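Long-range contacts in ribosome-binding factor A (Thermus thermophilus, PDB 2DYJ), which assists late maturation of the 30S ribosomal subunit, binding free 30S particles and being required for efficient processing of 16S rRNA: residues Leu8-Lys13 / Val33-Leu38; Val44-Glu50 / Arg84-Trp90. One frame throughout, in Å; residues are numbered along the deposited sequence.

Interaction 1 of 2, residues Leu8-Lys13 / Val33-Leu38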
ATOM      1  N   LEU A   8      13.239  -4.152  -2.780  1.00 24.13           N
ATOM      2  CA  LEU A   8      12.221  -4.522  -1.805  1.00 21.15           C
ATOM      3  C   LEU A   8      10.949  -3.722  -2.096  1.00 14.83           C
ATOM      4  O   LEU A   8       9.828  -4.232  -1.961  1.00 19.13           O
ATOM      5  CB  LEU A   8      12.710  -4.245  -0.367  1.00 15.61           C
ATOM      6  CG  LEU A   8      11.662  -4.582   0.707  1.00 18.70           C
ATOM      7  CD1 LEU A   8      11.394  -6.079   0.719  1.00 20.67           C
ATOM      8  CD2 LEU A   8      12.132  -4.112   2.076  1.00 13.92           C
ATOM      9  N   GLU A   9      11.115  -2.472  -2.522  1.00 15.14           N
ATOM     10  CA  GLU A   9       9.960  -1.639  -2.807  1.00 15.65           C
ATOM     11  C   GLU A   9       9.169  -2.196  -3.974  1.00 21.82           C
ATOM     12  O   GLU A   9       7.955  -2.159  -3.951  1.00 18.22           O
ATOM     13  CB  GLU A   9      10.388  -0.190  -3.071  1.00 17.21           C
ATOM     14  CG  GLU A   9      10.996   0.456  -1.842  1.00 13.30           C
ATOM     15  CD  GLU A   9      11.491   1.864  -2.085  1.00 21.37           C
ATOM     16  OE1 GLU A   9      11.894   2.160  -3.224  1.00 17.55           O
ATOM     17  OE2 GLU A   9      11.501   2.668  -1.128  1.00 17.41           O
ATOM     18  N   ALA A  10       9.853  -2.724  -4.993  1.00 21.37           N
ATOM     19  CA  ALA A  10       9.151  -3.312  -6.128  1.00 19.92           C
ATOM     20  C   ALA A  10       8.335  -4.538  -5.678  1.00 21.20           C
ATOM     21  O   ALA A  10       7.188  -4.724  -6.099  1.00 20.17           O
ATOM     22  CB  ALA A  10      10.149  -3.708  -7.214  1.00 25.93           C
ATOM     23  N   GLN A  11       8.912  -5.376  -4.818  1.00 18.35           N
ATOM     24  CA  GLN A  11       8.190  -6.546  -4.338  1.00 23.96           C
ATOM     25  C   GLN A  11       6.964  -6.133  -3.512  1.00 21.63           C
ATOM     26  O   GLN A  11       5.885  -6.709  -3.654  1.00 21.26           O
ATOM     27  CB  GLN A  11       9.091  -7.437  -3.467  1.00 30.48           C
ATOM     28  CG  GLN A  11      10.306  -8.024  -4.172  1.00 35.84           C
ATOM     29  CD  GLN A  11      11.091  -8.994  -3.286  1.00 46.04           C
ATOM     30  OE1 GLN A  11      12.045  -9.637  -3.737  1.00 47.85           O
ATOM     31  NE2 GLN A  11      10.689  -9.102  -2.022  1.00 42.71           N
ATOM     32  N   LEU A  12       7.146  -5.156  -2.629  1.00 20.26           N
ATOM     33  CA  LEU A  12       6.056  -4.675  -1.785  1.00 18.49           C
ATOM     34  C   LEU A  12       4.938  -4.047  -2.614  1.00 13.74           C
ATOM     35  O   LEU A  12       3.759  -4.217  -2.305  1.00 18.60           O
ATOM     36  CB  LEU A  12       6.581  -3.651  -0.755  1.00 16.94           C
ATOM     37  CG  LEU A  12       7.450  -4.206   0.384  1.00 24.79           C
ATOM     38  CD1 LEU A  12       8.134  -3.065   1.164  1.00 22.23           C
ATOM     39  CD2 LEU A  12       6.584  -5.019   1.316  1.00 22.70           C
ATOM     40  N   LYS A  13       5.310  -3.304  -3.654  1.00 19.22           N
ATOM     41  CA  LYS A  13       4.336  -2.649  -4.524  1.00 18.04           C
ATOM     42  C   LYS A  13       3.464  -3.665  -5.254  1.00 24.78           C
ATOM     43  O   LYS A  13       2.229  -3.544  -5.289  1.00 24.14           O
ATOM     44  CB  LYS A  13       5.045  -1.775  -5.552  1.00 15.41           C
ATOM     45  CG  LYS A  13       4.109  -1.127  -6.569  1.00 20.58           C
ATOM     46  CD  LYS A  13       4.879  -0.178  -7.471  1.00 28.58           C
ATOM     47  CE  LYS A  13       4.491  -0.346  -8.932  1.00 38.41           C
ATOM     48  NZ  LYS A  13       3.081   0.038  -9.188  1.00 41.73           N
ATOM     49  N   VAL A  33      -2.159   1.184  -7.540  1.00 16.95           N
ATOM     50  CA  VAL A  33      -1.022   1.636  -6.765  1.00 14.30           C
ATOM     51  C   VAL A  33       0.020   2.175  -7.740  1.00 19.76           C
ATOM     52  O   VAL A  33       0.514   1.450  -8.595  1.00 24.17           O
ATOM     53  CB  VAL A  33      -0.437   0.478  -5.954  1.00 17.51           C
ATOM     54  CG1 VAL A  33       0.806   0.948  -5.210  1.00 17.40           C
ATOM     55  CG2 VAL A  33      -1.497  -0.040  -4.977  1.00 17.15           C
ATOM     56  N   GLU A  34       0.347   3.452  -7.618  1.00 20.60           N
ATOM     57  CA  GLU A  34       1.308   4.048  -8.539  1.00 24.47           C
ATOM     58  C   GLU A  34       2.747   3.862  -8.088  1.00 23.02           C
ATOM     59  O   GLU A  34       3.658   3.760  -8.914  1.00 24.08           O
ATOM     60  CB  GLU A  34       1.040   5.546  -8.714  1.00 26.54           C
ATOM     61  CG  GLU A  34       2.096   6.228  -9.595  1.00 42.91           C
ATOM     62  CD  GLU A  34       2.406   7.643  -9.159  1.00 46.16           C
ATOM     63  OE1 GLU A  34       3.432   8.194  -9.614  1.00 47.56           O
ATOM     64  OE2 GLU A  34       1.626   8.205  -8.363  1.00 52.62           O
ATOM     65  N   ALA A  35       2.968   3.823  -6.783  1.00 19.26           N
ATOM     66  CA  ALA A  35       4.334   3.669  -6.296  1.00 17.12           C
ATOM     67  C   ALA A  35       4.337   3.509  -4.788  1.00 16.92           C
ATOM     68  O   ALA A  35       3.322   3.726  -4.142  1.00 15.48           O
ATOM     69  CB  ALA A  35       5.142   4.902  -6.689  1.00 22.43           C
ATOM     70  N   VAL A  36       5.473   3.091  -4.245  1.00 16.50           N
ATOM     71  CA  VAL A  36       5.643   2.964  -2.799  1.00 13.95           C
ATOM     72  C   VAL A  36       7.052   3.430  -2.510  1.00 20.23           C
ATOM     73  O   VAL A  36       7.928   3.367  -3.378  1.00 22.72           O
ATOM     74  CB  VAL A  36       5.465   1.505  -2.286  1.00 11.13           C
ATOM     75  CG1 VAL A  36       4.107   0.969  -2.737  1.00 15.17           C
ATOM     76  CG2 VAL A  36       6.603   0.603  -2.788  1.00 22.34           C
ATOM     77  N   ARG A  37       7.270   3.917  -1.298  1.00 18.01           N
ATOM     78  CA  ARG A  37       8.590   4.370  -0.890  1.00 14.58           C
ATOM     79  C   ARG A  37       8.742   3.970   0.569  1.00 15.16           C
ATOM     80  O   ARG A  37       7.903   4.311   1.400  1.00 12.23           O
ATOM     81  CB  ARG A  37       8.691   5.884  -1.047  1.00 17.77           C
ATOM     82  CG  ARG A  37      10.032   6.465  -0.626  1.00 31.34           C
ATOM     83  CD  ARG A  37       9.936   7.983  -0.531  1.00 40.41           C
ATOM     84  NE  ARG A  37       8.898   8.380   0.422  1.00 48.61           N
ATOM     85  CZ  ARG A  37       8.511   9.634   0.633  1.00 54.18           C
ATOM     86  NH1 ARG A  37       9.076  10.629  -0.044  1.00 53.29           N
ATOM     87  NH2 ARG A  37       7.556   9.891   1.522  1.00 56.93           N
ATOM     88  N   LEU A  38       9.796   3.221   0.871  1.00 15.33           N
ATOM     89  CA  LEU A  38      10.041   2.762   2.239  1.00 16.41           C
ATOM     90  C   LEU A  38      10.910   3.773   2.976  1.00 18.91           C
ATOM     91  O   LEU A  38      11.801   4.377   2.373  1.00 14.74           O
ATOM     92  CB  LEU A  38      10.740   1.398   2.191  1.00 27.88           C
ATOM     93  CG  LEU A  38      10.698   0.460   3.398  1.00 28.57           C
ATOM     94  CD1 LEU A  38       9.268   0.160   3.790  1.00 27.30           C
ATOM     95  CD2 LEU A  38      11.435  -0.833   3.043  1.00 33.27           C
TER
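This is a helix-on-sheet packing contact at the edge of the KH-domain fold of RbfA: one turn and a half of the N-terminal helix 5-21 lies against strand 32-38, an outermost strand of the three-stranded sheet. The segment axes approach to 8.0 Å, their N-to-C directions 133° apart, so the helix crosses the strand obliquely, and 430 Å² is buried. V33, V36 and L38 direct CA-to-CB toward the helix. Branched V36 fits its CG2 beside the helix backbone, 3.3 Å from E9 O. L38 is long enough to meet L8, CD2 to CD2 at 3.5 Å, and L12, CD1 to CD1 at 4.3 Å; L12 and L38 both touch L45 of the central strand. The long, flexible side chain of K13 passes A35 and carries its NZ 3.0 Å from V33 O. E34 and A35 both face Y48, forming a classic beta bulge. E9, whose OE2 also makes a salt bridge with K5, accepts a nearly linear hydrogen bond from the strand: L38 N to E9 OE2, 2.7 Å.

Interaction 2 of 2, residues Val44-Glu50 / Arg84-Trp90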
ATOM      1  N   VAL A  44       8.244   2.417   7.893  1.00 10.74           N
ATOM      2  CA  VAL A  44       6.993   2.795   7.244  1.00  8.88           C
ATOM      3  C   VAL A  44       7.100   2.767   5.730  1.00 10.80           C
ATOM      4  O   VAL A  44       8.101   3.188   5.159  1.00 13.49           O
ATOM      5  CB  VAL A  44       6.578   4.231   7.656  1.00 14.45           C
ATOM      6  CG1 VAL A  44       5.302   4.664   6.906  1.00 12.93           C
ATOM      7  CG2 VAL A  44       6.382   4.302   9.159  1.00 12.08           C
ATOM      8  N   LEU A  45       6.039   2.291   5.091  1.00 13.10           N
ATOM      9  CA  LEU A  45       5.973   2.248   3.634  1.00  7.71           C
ATOM     10  C   LEU A  45       4.892   3.242   3.232  1.00  8.69           C
ATOM     11  O   LEU A  45       3.735   3.142   3.673  1.00  9.89           O
ATOM     12  CB  LEU A  45       5.584   0.841   3.139  1.00  9.52           C
ATOM     13  CG  LEU A  45       5.557   0.670   1.616  1.00 11.72           C
ATOM     14  CD1 LEU A  45       6.994   0.600   1.114  1.00 12.69           C
ATOM     15  CD2 LEU A  45       4.808  -0.582   1.216  1.00 13.66           C
ATOM     16  N   SER A  46       5.283   4.236   2.438  1.00 10.58           N
ATOM     17  CA  SER A  46       4.328   5.223   1.927  1.00  9.33           C
ATOM     18  C   SER A  46       3.835   4.601   0.638  1.00 13.81           C
ATOM     19  O   SER A  46       4.640   4.197  -0.204  1.00 12.33           O
ATOM     20  CB  SER A  46       5.024   6.555   1.639  1.00 11.33           C
ATOM     21  OG  SER A  46       5.452   7.150   2.848  1.00 14.45           O
ATOM     22  N   VAL A  47       2.516   4.538   0.485  1.00  9.92           N
ATOM     23  CA  VAL A  47       1.874   3.905  -0.667  1.00 11.39           C
ATOM     24  C   VAL A  47       1.073   4.959  -1.404  1.00  8.21           C
ATOM     25  O   VAL A  47       0.140   5.523  -0.852  1.00 11.94           O
ATOM     26  CB  VAL A  47       0.919   2.791  -0.180  1.00 12.01           C
ATOM     27  CG1 VAL A  47       0.323   2.047  -1.377  1.00 12.96           C
ATOM     28  CG2 VAL A  47       1.670   1.813   0.758  1.00 12.29           C
ATOM     29  N   TYR A  48       1.458   5.236  -2.645  1.00 16.57           N
ATOM     30  CA  TYR A  48       0.803   6.274  -3.449  1.00 15.16           C
ATOM     31  C   TYR A  48      -0.216   5.643  -4.393  1.00 14.35           C
ATOM     32  O   TYR A  48       0.124   4.809  -5.224  1.00 14.92           O
ATOM     33  CB  TYR A  48       1.878   7.041  -4.215  1.00 13.14           C
ATOM     34  CG  TYR A  48       2.922   7.649  -3.296  1.00 14.08           C
ATOM     35  CD1 TYR A  48       2.724   8.893  -2.692  1.00 11.25           C
ATOM     36  CD2 TYR A  48       4.072   6.936  -2.961  1.00 12.47           C
ATOM     37  CE1 TYR A  48       3.650   9.399  -1.767  1.00 15.83           C
ATOM     38  CE2 TYR A  48       4.997   7.436  -2.046  1.00 12.99           C
ATOM     39  CZ  TYR A  48       4.783   8.659  -1.454  1.00 16.83           C
ATOM     40  OH  TYR A  48       5.710   9.126  -0.551  1.00 16.37           O
ATOM     41  N   VAL A  49      -1.472   6.058  -4.271  1.00 13.04           N
ATOM     42  CA  VAL A  49      -2.521   5.446  -5.070  1.00 13.20           C
ATOM     43  C   VAL A  49      -3.344   6.375  -5.948  1.00 17.36           C
ATOM     44  O   VAL A  49      -3.483   7.567  -5.656  1.00 17.03           O
ATOM     45  CB  VAL A  49      -3.503   4.699  -4.146  1.00 18.00           C
ATOM     46  CG1 VAL A  49      -2.767   3.629  -3.378  1.00 15.04           C
ATOM     47  CG2 VAL A  49      -4.154   5.687  -3.164  1.00 13.86           C
ATOM     48  N   GLU A  50      -3.892   5.808  -7.020  1.00 17.81           N
ATOM     49  CA  GLU A  50      -4.765   6.559  -7.927  1.00 19.78           C
ATOM     50  C   GLU A  50      -6.183   6.007  -7.739  1.00 15.83           C
ATOM     51  O   GLU A  50      -6.465   4.858  -8.089  1.00 14.34           O
ATOM     52  CB  GLU A  50      -4.345   6.379  -9.394  1.00 17.11           C
ATOM     53  CG  GLU A  50      -5.374   6.980 -10.396  1.00 22.17           C
ATOM     54  CD  GLU A  50      -5.116   6.610 -11.863  1.00 29.35           C
ATOM     55  OE1 GLU A  50      -4.371   5.646 -12.121  1.00 32.03           O
ATOM     56  OE2 GLU A  50      -5.676   7.275 -12.768  1.00 31.10           O
ATOM     57  N   ARG A  84       4.743  -0.395   8.529  1.00 11.53           N
ATOM     58  CA  ARG A  84       3.342  -0.037   8.673  1.00 15.09           C
ATOM     59  C   ARG A  84       3.079   0.770   7.421  1.00 14.63           C
ATOM     60  O   ARG A  84       4.019   1.277   6.822  1.00 14.95           O
ATOM     61  CB  ARG A  84       3.098   0.790   9.937  1.00 12.74           C
ATOM     62  CG  ARG A  84       3.485   0.040  11.212  1.00 15.35           C
ATOM     63  CD  ARG A  84       3.064  -1.440  11.171  1.00 11.03           C
ATOM     64  NE  ARG A  84       1.619  -1.625  11.015  1.00 10.84           N
ATOM     65  CZ  ARG A  84       0.983  -2.741  11.391  1.00 23.80           C
ATOM     66  NH1 ARG A  84       1.674  -3.740  11.932  1.00 18.82           N
ATOM     67  NH2 ARG A  84      -0.331  -2.870  11.234  1.00 16.96           N
ATOM     68  N   LEU A  85       1.817   0.894   7.020  1.00 13.88           N
ATOM     69  CA  LEU A  85       1.485   1.581   5.774  1.00 11.23           C
ATOM     70  C   LEU A  85       0.854   2.955   5.916  1.00 11.69           C
ATOM     71  O   LEU A  85      -0.023   3.150   6.749  1.00  9.35           O
ATOM     72  CB  LEU A  85       0.530   0.708   4.967  1.00  9.61           C
ATOM     73  CG  LEU A  85       0.963  -0.772   4.961  1.00 15.22           C
ATOM     74  CD1 LEU A  85      -0.142  -1.676   4.355  1.00 13.80           C
ATOM     75  CD2 LEU A  85       2.248  -0.887   4.143  1.00 11.19           C
ATOM     76  N   GLU A  86       1.300   3.890   5.077  1.00 10.27           N
ATOM     77  CA  GLU A  86       0.745   5.237   5.058  1.00 11.51           C
ATOM     78  C   GLU A  86       0.201   5.394   3.638  1.00 11.53           C
ATOM     79  O   GLU A  86       0.934   5.166   2.676  1.00 12.26           O
ATOM     80  CB  GLU A  86       1.849   6.259   5.321  1.00 15.95           C
ATOM     81  CG  GLU A  86       1.377   7.693   5.223  1.00 17.15           C
ATOM     82  CD  GLU A  86       2.528   8.682   5.213  1.00 22.51           C
ATOM     83  OE1 GLU A  86       3.658   8.281   4.854  1.00 17.18           O
ATOM     84  OE2 GLU A  86       2.291   9.864   5.541  1.00 21.79           O
ATOM     85  N   PHE A  87      -1.072   5.766   3.496  1.00 10.41           N
ATOM     86  CA  PHE A  87      -1.644   5.890   2.161  1.00 10.40           C
ATOM     87  C   PHE A  87      -1.772   7.339   1.734  1.00 12.69           C
ATOM     88  O   PHE A  87      -2.353   8.156   2.450  1.00 10.43           O
ATOM     89  CB  PHE A  87      -2.987   5.193   2.127  1.00 12.75           C
ATOM     90  CG  PHE A  87      -2.882   3.728   2.463  1.00  9.51           C
ATOM     91  CD1 PHE A  87      -2.491   2.815   1.497  1.00  8.10           C
ATOM     92  CD2 PHE A  87      -3.144   3.280   3.761  1.00 11.53           C
ATOM     93  CE1 PHE A  87      -2.359   1.443   1.817  1.00 13.86           C
ATOM     94  CE2 PHE A  87      -3.017   1.914   4.096  1.00  9.25           C
ATOM     95  CZ  PHE A  87      -2.625   1.003   3.116  1.00 14.16           C
ATOM     96  N   LEU A  88      -1.234   7.633   0.554  1.00 12.06           N
ATOM     97  CA  LEU A  88      -1.235   8.993   0.019  1.00 10.70           C
ATOM     98  C   LEU A  88      -1.735   9.043  -1.419  1.00 11.93           C
ATOM     99  O   LEU A  88      -1.713   8.049  -2.137  1.00 13.26           O
ATOM    100  CB  LEU A  88       0.197   9.557   0.057  1.00 12.46           C
ATOM    101  CG  LEU A  88       0.865   9.583   1.447  1.00 13.78           C
ATOM    102  CD1 LEU A  88       2.364   9.782   1.330  1.00 22.60           C
ATOM    103  CD2 LEU A  88       0.247  10.706   2.275  1.00 24.16           C
ATOM    104  N   PRO A  89      -2.199  10.221  -1.861  1.00 17.36           N
ATOM    105  CA  PRO A  89      -2.688  10.375  -3.235  1.00 17.82           C
ATOM    106  C   PRO A  89      -1.490  10.269  -4.191  1.00 16.44           C
ATOM    107  O   PRO A  89      -0.359  10.608  -3.804  1.00 16.16           O
ATOM    108  CB  PRO A  89      -3.305  11.770  -3.223  1.00 20.12           C
ATOM    109  CG  PRO A  89      -2.453  12.496  -2.215  1.00 23.66           C
ATOM    110  CD  PRO A  89      -2.344  11.474  -1.102  1.00 18.38           C
ATOM    111  N   TRP A  90      -1.732   9.805  -5.420  1.00 18.88           N
ATOM    112  CA  TRP A  90      -0.653   9.636  -6.394  1.00 20.10           C
ATOM    113  C   TRP A  90       0.117  10.906  -6.695  1.00 22.08           C
ATOM    114  O   TRP A  90       1.288  10.849  -7.059  1.00 23.18           O
ATOM    115  CB  TRP A  90      -1.169   9.065  -7.725  1.00 28.11           C
ATOM    116  CG  TRP A  90      -1.910  10.062  -8.593  1.00 37.86           C
ATOM    117  CD1 TRP A  90      -3.234  10.394  -8.512  1.00 41.92           C
ATOM    118  CD2 TRP A  90      -1.362  10.857  -9.665  1.00 40.27           C
ATOM    119  NE1 TRP A  90      -3.544  11.342  -9.463  1.00 45.61           N
ATOM    120  CE2 TRP A  90      -2.417  11.644 -10.183  1.00 44.41           C
ATOM    121  CE3 TRP A  90      -0.084  10.977 -10.238  1.00 43.51           C
ATOM    122  CZ2 TRP A  90      -2.236  12.544 -11.249  1.00 44.43           C
ATOM    123  CZ3 TRP A  90       0.098  11.875 -11.303  1.00 36.47           C
ATOM    124  CH2 TRP A  90      -0.975  12.643 -11.793  1.00 41.37           C
TER
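Strands 44-50 and 84-89 are neighbours and run in the same direction, their axes 4.7 Å apart and twisted by 35°. On the face of L45, V47, L85 and F87, the tip of L85 reaches back, CD2 lying 3.9 Å from L45 CB and 4.4 Å from V47 CG2. Compact V47 leaves space for the flat ring of F87, whose CD1 comes 3.8 Å from V47 CB; helices 55-64 and 66-74 cover F87 and L85. The strands flank a helical crossover, the beta-alpha-alpha-beta unit of the KH fold, and hydrogen bonds join L45 N to R84 O at 2.8 Å and E86 N to L45 O at 2.9 Å, a pattern continuing to V49 N with L88 O. On the other face, L88 CD1 presses within 3.4 Å of Y48 CE1. Small S46 leaves room beside the extended E86 side chain, and S46 OG donates a hydrogen bond to E86 OE1 at 2.9 Å. Beyond P89, the broad indole of W90 lies beside E50, its CD1 4.2 Å from E50 CA.

From the N terminus, helix 5-21 leads into strand 32-38, where interaction 1 closes a loop of 19 residues between segments. A short connection, residues 39-43, gives antiparallel strand 44-50, and the chain leaves through helices 55-64 and 66-74 before strand 84-89 closes the longer loop of interaction 2, 33 residues. The loops neither nest nor cross: they stand in series, the centres of the two interactions about 9 Å apart. The sheet unites them, since strands 32-38 and 44-50 are neighbours, with probable hydrogen bonds E34 N to Y48 O and R37 O to S46 N, both 2.8 Å. Interaction 1 ties the first helix to strand 32-38, and interaction 2 joins the strands at the two ends of the helical crossover.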